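Local coordinates for type VII secretion system protein EssB (Staphylococcus aureus, PDB 4ANN), which is a membrane component of the type VII (Ess) secretion system, probably required for secretion of EsxA and EsxB, represented here by its cytoplasmic segment, at residues M37-I48 against P118-V129. Sequence-based numbering, arbitrary orientation.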
ATOM      1  N   MET A  37      -3.786 -16.828  13.330  0.70 18.23           N
ATOM      2  CA  MET A  37      -2.681 -16.512  12.397  0.70 15.74           C
ATOM      3  C   MET A  37      -2.954 -17.068  11.003  0.70 13.53           C
ATOM      4  O   MET A  37      -2.439 -16.561  10.003  0.70 13.30           O
ATOM      5  CB  MET A  37      -1.369 -16.979  13.009  0.70 17.60           C
ATOM      6  CG  MET A  37      -0.942 -16.223  14.257  0.70 20.26           C
ATOM      7  SD  MET A  37      -0.374 -14.518  14.013  0.70 21.96           S
ATOM      8  CE  MET A  37      -1.849 -13.624  14.401  0.70 23.66           C
ATOM      9  N   TYR A  38      -3.770 -18.105  10.885  1.00 14.32           N
ATOM     10  CA  TYR A  38      -4.145 -18.665   9.576  1.00 15.28           C
ATOM     11  C   TYR A  38      -4.784 -17.587   8.700  1.00 12.94           C
ATOM     12  O   TYR A  38      -4.754 -17.686   7.479  1.00 13.07           O
ATOM     13  CB  TYR A  38      -5.096 -19.869   9.760  1.00 19.39           C
ATOM     14  CG  TYR A  38      -6.541 -19.482   9.922  1.00 21.66           C
ATOM     15  CD1 TYR A  38      -6.984 -19.103  11.197  1.00 23.89           C
ATOM     16  CD2 TYR A  38      -7.464 -19.467   8.862  1.00 25.70           C
ATOM     17  CE1 TYR A  38      -8.287 -18.706  11.447  1.00 27.04           C
ATOM     18  CE2 TYR A  38      -8.774 -19.081   9.086  1.00 31.00           C
ATOM     19  CZ  TYR A  38      -9.148 -18.719  10.363  1.00 31.26           C
ATOM     20  OH  TYR A  38     -10.458 -18.357  10.540  1.00 40.08           O
ATOM     21  N   LEU A  39      -5.395 -16.545   9.291  1.00 12.66           N
ATOM     22  CA  LEU A  39      -6.001 -15.470   8.460  1.00 12.71           C
ATOM     23  C   LEU A  39      -4.948 -14.802   7.631  1.00 11.99           C
ATOM     24  O   LEU A  39      -5.288 -14.178   6.569  1.00 13.07           O
ATOM     25  CB  LEU A  39      -6.718 -14.460   9.328  1.00 14.68           C
ATOM     26  CG  LEU A  39      -7.949 -15.025  10.051  1.00 18.00           C
ATOM     27  CD1 LEU A  39      -8.550 -13.997  10.999  1.00 24.97           C
ATOM     28  CD2 LEU A  39      -8.993 -15.578   9.098  1.00 30.62           C
ATOM     29  N   LEU A  40      -3.678 -14.813   8.040  1.00 10.76           N
ATOM     30  CA  LEU A  40      -2.639 -14.135   7.272  1.00 10.54           C
ATOM     31  C   LEU A  40      -2.322 -14.886   5.997  1.00 10.08           C
ATOM     32  O   LEU A  40      -1.642 -14.298   5.124  1.00 12.59           O
ATOM     33  CB  LEU A  40      -1.407 -13.986   8.128  1.00 12.28           C
ATOM     34  CG  LEU A  40      -1.560 -13.128   9.367  1.00 13.59           C
ATOM     35  CD1 LEU A  40      -0.249 -13.007  10.157  1.00 21.12           C
ATOM     36  CD2 LEU A  40      -2.066 -11.727   9.002  1.00 16.99           C
ATOM     37  N   GLU A  41      -2.777 -16.122   5.831  1.00 10.58           N
ATOM     38  CA  GLU A  41      -2.556 -16.849   4.605  1.00 10.75           C
ATOM     39  C   GLU A  41      -3.858 -17.128   3.868  1.00 11.29           C
ATOM     40  O   GLU A  41      -3.837 -17.773   2.819  1.00 13.92           O
ATOM     41  CB  GLU A  41      -1.749 -18.150   4.805  1.00 12.71           C
ATOM     42  CG  GLU A  41      -2.515 -19.198   5.600  1.00 15.72           C
ATOM     43  CD  GLU A  41      -1.814 -20.519   5.717  1.00 18.94           C
ATOM     44  OE1 GLU A  41      -0.773 -20.780   5.078  1.00 18.50           O
ATOM     45  OE2 GLU A  41      -2.363 -21.367   6.494  1.00 27.73           O
ATOM     46  N   GLN A  42      -5.009 -16.656   4.346  1.00 12.87           N
ATOM     47  CA  GLN A  42      -6.256 -16.858   3.654  1.00 12.96           C
ATOM     48  C   GLN A  42      -6.318 -15.975   2.406  1.00 12.06           C
ATOM     49  O   GLN A  42      -5.972 -14.814   2.473  1.00 13.85           O
ATOM     50  CB  GLN A  42      -7.414 -16.503   4.598  1.00 16.09           C
ATOM     51  CG  GLN A  42      -8.749 -16.875   4.090  1.00 22.08           C
ATOM     52  CD  GLN A  42      -9.866 -16.843   5.144  1.00 24.06           C
ATOM     53  OE1 GLN A  42     -10.108 -17.857   5.823  1.00 41.05           O
ATOM     54  NE2 GLN A  42     -10.483 -15.690   5.257  1.00 31.53           N
ATOM     55  N   HIS A  43      -6.752 -16.491   1.273  1.00 14.46           N
ATOM     56  CA  HIS A  43      -6.924 -15.631   0.123  1.00 13.85           C
ATOM     57  C   HIS A  43      -7.825 -14.441   0.441  1.00 14.36           C
ATOM     58  O   HIS A  43      -8.873 -14.617   1.071  1.00 16.12           O
ATOM     59  CB  HIS A  43      -7.510 -16.406  -1.056  1.00 17.58           C
ATOM     60  CG  HIS A  43      -7.662 -15.468  -2.222  1.00 19.02           C
ATOM     61  ND1 HIS A  43      -6.629 -14.965  -3.002  1.00 19.51           N
ATOM     62  CD2 HIS A  43      -8.785 -14.918  -2.714  1.00 20.95           C
ATOM     63  CE1 HIS A  43      -7.110 -14.189  -3.946  1.00 23.43           C
ATOM     64  NE2 HIS A  43      -8.419 -14.131  -3.778  1.00 22.73           N
ATOM     65  N   SER A  44      -7.398 -13.262  -0.029  1.00 13.01           N
ATOM     66  CA  SER A  44      -8.164 -12.051   0.048  1.00 12.95           C
ATOM     67  C   SER A  44      -8.063 -11.308  -1.287  1.00 13.24           C
ATOM     68  O   SER A  44      -6.941 -11.252  -1.823  1.00 14.68           O
ATOM     69  CB  SER A  44      -7.617 -11.093   1.104  1.00 13.61           C
ATOM     70  OG  SER A  44      -8.151  -9.777   0.926  1.00 14.65           O
ATOM     71  N   PRO A  45      -9.139 -10.736  -1.761  1.00 13.89           N
ATOM     72  CA  PRO A  45      -9.014  -9.978  -3.053  1.00 15.05           C
ATOM     73  C   PRO A  45      -8.142  -8.758  -2.938  1.00 12.11           C
ATOM     74  O   PRO A  45      -7.871  -8.163  -3.963  1.00 14.43           O
ATOM     75  CB  PRO A  45     -10.448  -9.581  -3.361  1.00 18.84           C
ATOM     76  CG  PRO A  45     -11.217  -9.808  -2.135  1.00 20.95           C
ATOM     77  CD  PRO A  45     -10.486 -10.700  -1.219  1.00 17.42           C
ATOM     78  N   TYR A  46      -7.736  -8.343  -1.747  1.00 11.33           N
ATOM     79  CA  TYR A  46      -6.966  -7.130  -1.578  1.00 10.60           C
ATOM     80  C   TYR A  46      -5.507  -7.376  -1.238  1.00  9.18           C
ATOM     81  O   TYR A  46      -4.793  -6.400  -1.082  1.00  9.30           O
ATOM     82  CB  TYR A  46      -7.577  -6.261  -0.478  1.00 11.48           C
ATOM     83  CG  TYR A  46      -8.993  -5.894  -0.892  1.00 12.71           C
ATOM     84  CD1 TYR A  46      -9.213  -5.016  -1.963  1.00 14.97           C
ATOM     85  CD2 TYR A  46     -10.093  -6.386  -0.225  1.00 16.79           C
ATOM     86  CE1 TYR A  46     -10.471  -4.656  -2.372  1.00 18.73           C
ATOM     87  CE2 TYR A  46     -11.402  -6.071  -0.615  1.00 20.17           C
ATOM     88  CZ  TYR A  46     -11.537  -5.202  -1.685  1.00 20.58           C
ATOM     89  OH  TYR A  46     -12.799  -4.868  -2.088  1.00 31.86           O
ATOM     90  N   PHE A  47      -5.055  -8.624  -1.164  1.00  9.11           N
ATOM     91  CA  PHE A  47      -3.709  -8.926  -0.761  1.00  8.42           C
ATOM     92  C   PHE A  47      -3.041  -9.971  -1.658  1.00  8.60           C
ATOM     93  O   PHE A  47      -3.692 -10.869  -2.189  1.00 10.29           O
ATOM     94  CB  PHE A  47      -3.635  -9.477   0.682  1.00  9.20           C
ATOM     95  CG  PHE A  47      -3.958  -8.436   1.702  1.00  8.34           C
ATOM     96  CD1 PHE A  47      -2.956  -7.613   2.176  1.00  8.45           C
ATOM     97  CD2 PHE A  47      -5.240  -8.272   2.195  1.00  9.78           C
ATOM     98  CE1 PHE A  47      -3.238  -6.648   3.130  1.00  8.43           C
ATOM     99  CE2 PHE A  47      -5.498  -7.278   3.139  1.00 10.49           C
ATOM    100  CZ  PHE A  47      -4.513  -6.472   3.615  1.00  9.57           C
ATOM    101  N   ILE A  48      -1.741  -9.853  -1.790  1.00  8.83           N
ATOM    102  CA  ILE A  48      -0.869 -10.897  -2.346  1.00 10.19           C
ATOM    103  C   ILE A  48      -1.142 -12.166  -1.573  1.00  9.08           C
ATOM    104  O   ILE A  48      -1.248 -12.157  -0.330  1.00 10.12           O
ATOM    105  CB  ILE A  48       0.639 -10.447  -2.170  1.00 13.59           C
ATOM    106  CG1 ILE A  48       0.905  -9.143  -2.949  1.00 13.99           C
ATOM    107  CG2 ILE A  48       1.616 -11.532  -2.441  1.00 17.11           C
ATOM    108  CD1 ILE A  48       0.873  -9.344  -4.416  1.00 17.22           C
ATOM    109  N   PRO A 118      -5.560  -2.478  -7.088  1.00  6.62           N
ATOM    110  CA  PRO A 118      -4.437  -2.543  -6.148  1.00  6.83           C
ATOM    111  C   PRO A 118      -4.569  -3.734  -5.209  1.00  7.03           C
ATOM    112  O   PRO A 118      -5.641  -4.126  -4.753  1.00  8.83           O
ATOM    113  CB  PRO A 118      -4.581  -1.250  -5.383  1.00  7.16           C
ATOM    114  CG  PRO A 118      -6.080  -1.003  -5.336  1.00  7.10           C
ATOM    115  CD  PRO A 118      -6.508  -1.422  -6.735  1.00  6.96           C
ATOM    116  N   ILE A 119      -3.385  -4.224  -4.866  0.50  7.00           N
ATOM    117  CA  ILE A 119      -3.166  -5.370  -3.999  0.50  7.67           C
ATOM    118  C   ILE A 119      -2.018  -5.065  -3.046  0.50  7.46           C
ATOM    119  O   ILE A 119      -0.940  -4.600  -3.470  0.50  8.14           O
ATOM    120  CB  ILE A 119      -2.817  -6.592  -4.893  0.50  9.27           C
ATOM    121  CG1 ILE A 119      -3.854  -6.864  -5.995  0.50 11.99           C
ATOM    122  CG2 ILE A 119      -2.560  -7.820  -4.071  0.50 11.06           C
ATOM    123  CD1 ILE A 119      -5.188  -7.296  -5.393  0.50 12.96           C
ATOM    124  N   ALA A 120      -2.214  -5.304  -1.736  1.00  7.43           N
ATOM    125  CA  ALA A 120      -1.144  -5.019  -0.780  1.00  7.23           C
ATOM    126  C   ALA A 120      -0.425  -6.292  -0.403  1.00  6.90           C
ATOM    127  O   ALA A 120      -0.917  -7.418  -0.581  1.00  8.55           O
ATOM    128  CB  ALA A 120      -1.708  -4.337   0.457  1.00  8.54           C
ATOM    129  N   LYS A 121       0.746  -6.162   0.169  1.00  7.95           N
ATOM    130  CA  LYS A 121       1.591  -7.295   0.560  1.00  7.79           C
ATOM    131  C   LYS A 121       1.467  -7.647   2.043  1.00  7.37           C
ATOM    132  O   LYS A 121       0.804  -8.609   2.423  1.00  8.52           O
ATOM    133  CB  LYS A 121       3.035  -7.026   0.117  1.00  8.44           C
ATOM    134  CG  LYS A 121       3.927  -8.224   0.344  1.00 10.86           C
ATOM    135  CD  LYS A 121       5.364  -7.878  -0.046  1.00 12.69           C
ATOM    136  CE  LYS A 121       6.023  -6.985   0.961  1.00 16.11           C
ATOM    137  NZ  LYS A 121       7.464  -6.801   0.605  1.00 23.14           N
ATOM    138  N   THR A 122       2.086  -6.876   2.924  1.00  7.44           N
ATOM    139  CA  THR A 122       2.057  -7.149   4.345  1.00  8.01           C
ATOM    140  C   THR A 122       0.645  -6.994   4.905  1.00  8.03           C
ATOM    141  O   THR A 122      -0.027  -6.003   4.595  1.00  9.34           O
ATOM    142  CB  THR A 122       2.996  -6.177   5.065  1.00  8.26           C
ATOM    143  OG1 THR A 122       4.319  -6.347   4.487  1.00  9.39           O
ATOM    144  CG2 THR A 122       3.124  -6.515   6.537  1.00 10.82           C
ATOM    145  N   ARG A 123       0.213  -7.920   5.735  1.00  7.92           N
ATOM    146  CA  ARG A 123      -1.083  -7.816   6.381  1.00  9.16           C
ATOM    147  C   ARG A 123      -0.946  -7.822   7.909  1.00  9.70           C
ATOM    148  O   ARG A 123      -0.271  -8.679   8.440  1.00 11.97           O
ATOM    149  CB  ARG A 123      -1.988  -8.983   6.161  1.00 14.66           C
ATOM    150  CG  ARG A 123      -1.939  -9.587   4.861  1.00 10.10           C
ATOM    151  CD  ARG A 123      -2.966 -10.686   4.641  1.00 12.39           C
ATOM    152  NE  ARG A 123      -2.791 -11.392   3.438  1.00 10.34           N
ATOM    153  CZ  ARG A 123      -3.533 -12.395   3.015  1.00 10.53           C
ATOM    154  NH1 ARG A 123      -4.550 -12.834   3.739  1.00 15.37           N
ATOM    155  NH2 ARG A 123      -3.263 -12.991   1.862  1.00 11.24           N
ATOM    156  N   GLY A 124      -1.592  -6.884   8.556  1.00 10.40           N
ATOM    157  CA  GLY A 124      -1.848  -7.042   9.985  1.00 11.36           C
ATOM    158  C   GLY A 124      -3.253  -7.482  10.231  1.00 10.65           C
ATOM    159  O   GLY A 124      -4.067  -7.671   9.299  1.00 11.11           O
ATOM    160  N   LEU A 125      -3.577  -7.653  11.518  1.00 11.30           N
ATOM    161  CA  LEU A 125      -4.902  -8.021  11.965  1.00 13.58           C
ATOM    162  C   LEU A 125      -5.268  -7.138  13.118  1.00 14.95           C
ATOM    163  O   LEU A 125      -4.494  -7.096  14.073  1.00 16.29           O
ATOM    164  CB  LEU A 125      -4.954  -9.441  12.429  1.00 15.59           C
ATOM    165  CG  LEU A 125      -4.869 -10.493  11.377  1.00 17.39           C
ATOM    166  CD1 LEU A 125      -4.651 -11.825  12.101  1.00 19.96           C
ATOM    167  CD2 LEU A 125      -6.149 -10.501  10.514  1.00 21.53           C
ATOM    168  N   GLN A 126      -6.427  -6.511  12.994  0.67 17.27           N
ATOM    169  CA  GLN A 126      -6.840  -5.570  14.026  0.67 20.31           C
ATOM    170  C   GLN A 126      -6.794  -6.197  15.390  0.67 21.87           C
ATOM    171  O   GLN A 126      -7.302  -7.294  15.585  0.67 22.95           O
ATOM    172  CB  GLN A 126      -8.246  -5.058  13.707  0.67 23.17           C
ATOM    173  CG  GLN A 126      -8.143  -4.347  12.340  0.67 26.35           C
ATOM    174  CD  GLN A 126      -8.318  -2.864  12.657  0.67 31.37           C
ATOM    175  OE1 GLN A 126      -7.508  -2.296  13.387  0.67 33.13           O
ATOM    176  NE2 GLN A 126      -9.423  -2.373  12.092  0.67 38.86           N
ATOM    177  N   ASN A 127      -6.141  -5.495  16.316  1.00 24.58           N
ATOM    178  CA  ASN A 127      -6.180  -5.869  17.718  1.00 25.66           C
ATOM    179  C   ASN A 127      -5.390  -7.153  17.930  1.00 23.98           C
ATOM    180  O   ASN A 127      -5.457  -7.627  19.062  1.00 29.31           O
ATOM    181  CB  ASN A 127      -7.596  -6.089  18.265  1.00 31.55           C
ATOM    182  CG  ASN A 127      -8.512  -4.912  18.080  1.00 36.68           C
ATOM    183  OD1 ASN A 127      -9.686  -4.992  17.689  1.00 50.74           O
ATOM    184  ND2 ASN A 127      -7.991  -3.729  18.395  1.00 40.41           N
ATOM    185  N   VAL A 128      -4.659  -7.614  16.920  1.00 21.18           N
ATOM    186  CA  VAL A 128      -3.987  -8.903  17.015  1.00 18.95           C
ATOM    187  C   VAL A 128      -2.509  -8.881  16.668  1.00 17.18           C
ATOM    188  O   VAL A 128      -1.708  -9.408  17.407  1.00 16.54           O
ATOM    189  CB  VAL A 128      -4.723  -9.925  16.135  1.00 20.98           C
ATOM    190  CG1 VAL A 128      -3.932 -11.192  16.075  1.00 21.47           C
ATOM    191  CG2 VAL A 128      -6.101 -10.177  16.688  1.00 26.27           C
ATOM    192  N   VAL A 129      -2.190  -8.316  15.479  1.00 14.75           N
ATOM    193  CA  VAL A 129      -0.797  -8.213  15.087  1.00 12.41           C
ATOM    194  C   VAL A 129      -0.619  -6.995  14.193  1.00 11.81           C
ATOM    195  O   VAL A 129      -1.528  -6.646  13.395  1.00 12.28           O
ATOM    196  CB  VAL A 129      -0.272  -9.510  14.432  1.00 12.06           C
ATOM    197  CG1 VAL A 129      -0.930  -9.781  13.093  1.00 13.19           C
ATOM    198  CG2 VAL A 129       1.245  -9.451  14.245  1.00 13.07           C
TER
HETATM  199  O   HOH W   1      -3.210 -16.104   0.611  1.00 16.93           O
HETATM  200  O   HOH W   2      -0.302 -11.066   2.041  1.00  9.52           O
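Arg123 reaches into the loop 37-48 and binds its backbone, while Phe47 bridges to Ala120 in a single parallel beta bridge; together they tie the link between strands 21-25 and 50-54 to strand 118-120, an outer strand of another small sheet, and to the chain after it, in this probably kinase-like cytoplasmic domain. Extended from CG to NE, the arginine carries its guanidinium between the carbonyls of Gln42 and Ile48. NH1 donates to Gln42 O at 2.7 Å, nearly straight (167°) and in the carbonyl plane. NH2 donates to Ile48 O (3.1 Å) and only weakly to Gln42 O; both acceptors lie near the guanidinium plane. Leu40 O sits over the centre of one face, 3.4 Å from Arg123 CZ, with Phe47 CB over the other. Farther back along the same side chain, Arg123 CG makes a CH-pi contact with the Phe47 ring, 3.8 Å from its centroid. With CG anti to the carbonyl carbon (chi1 -69°), the Phe47 ring faces Arg123 and also meets Tyr101, itself in cation-pi contact with the arginine.

The bridge itself has two bonds: Ala120 N to Tyr46 O, and Ile48 N to Ala120 O at 2.8 Å. A type I turn from Ser44 to Phe47 presents this backbone, and Ser44 OG accepts from Tyr46 N in an ST turn. Ile119 CG2 packs against Ile48 CD1.

At the other end the contact is apolar. Leu40 CD2 lies 3.9 Å from Leu125 CG, and Met37, bent at chi2 and chi3, brings CE to Val128 CG1. Val128 and Val129 face Leu125 in a classic beta bulge, Leu125 O accepting from both their amides. Back at the arginine, one water accepts from Arg123 NE (2.9 Å) and donates to Ile48 O and Lys121 O.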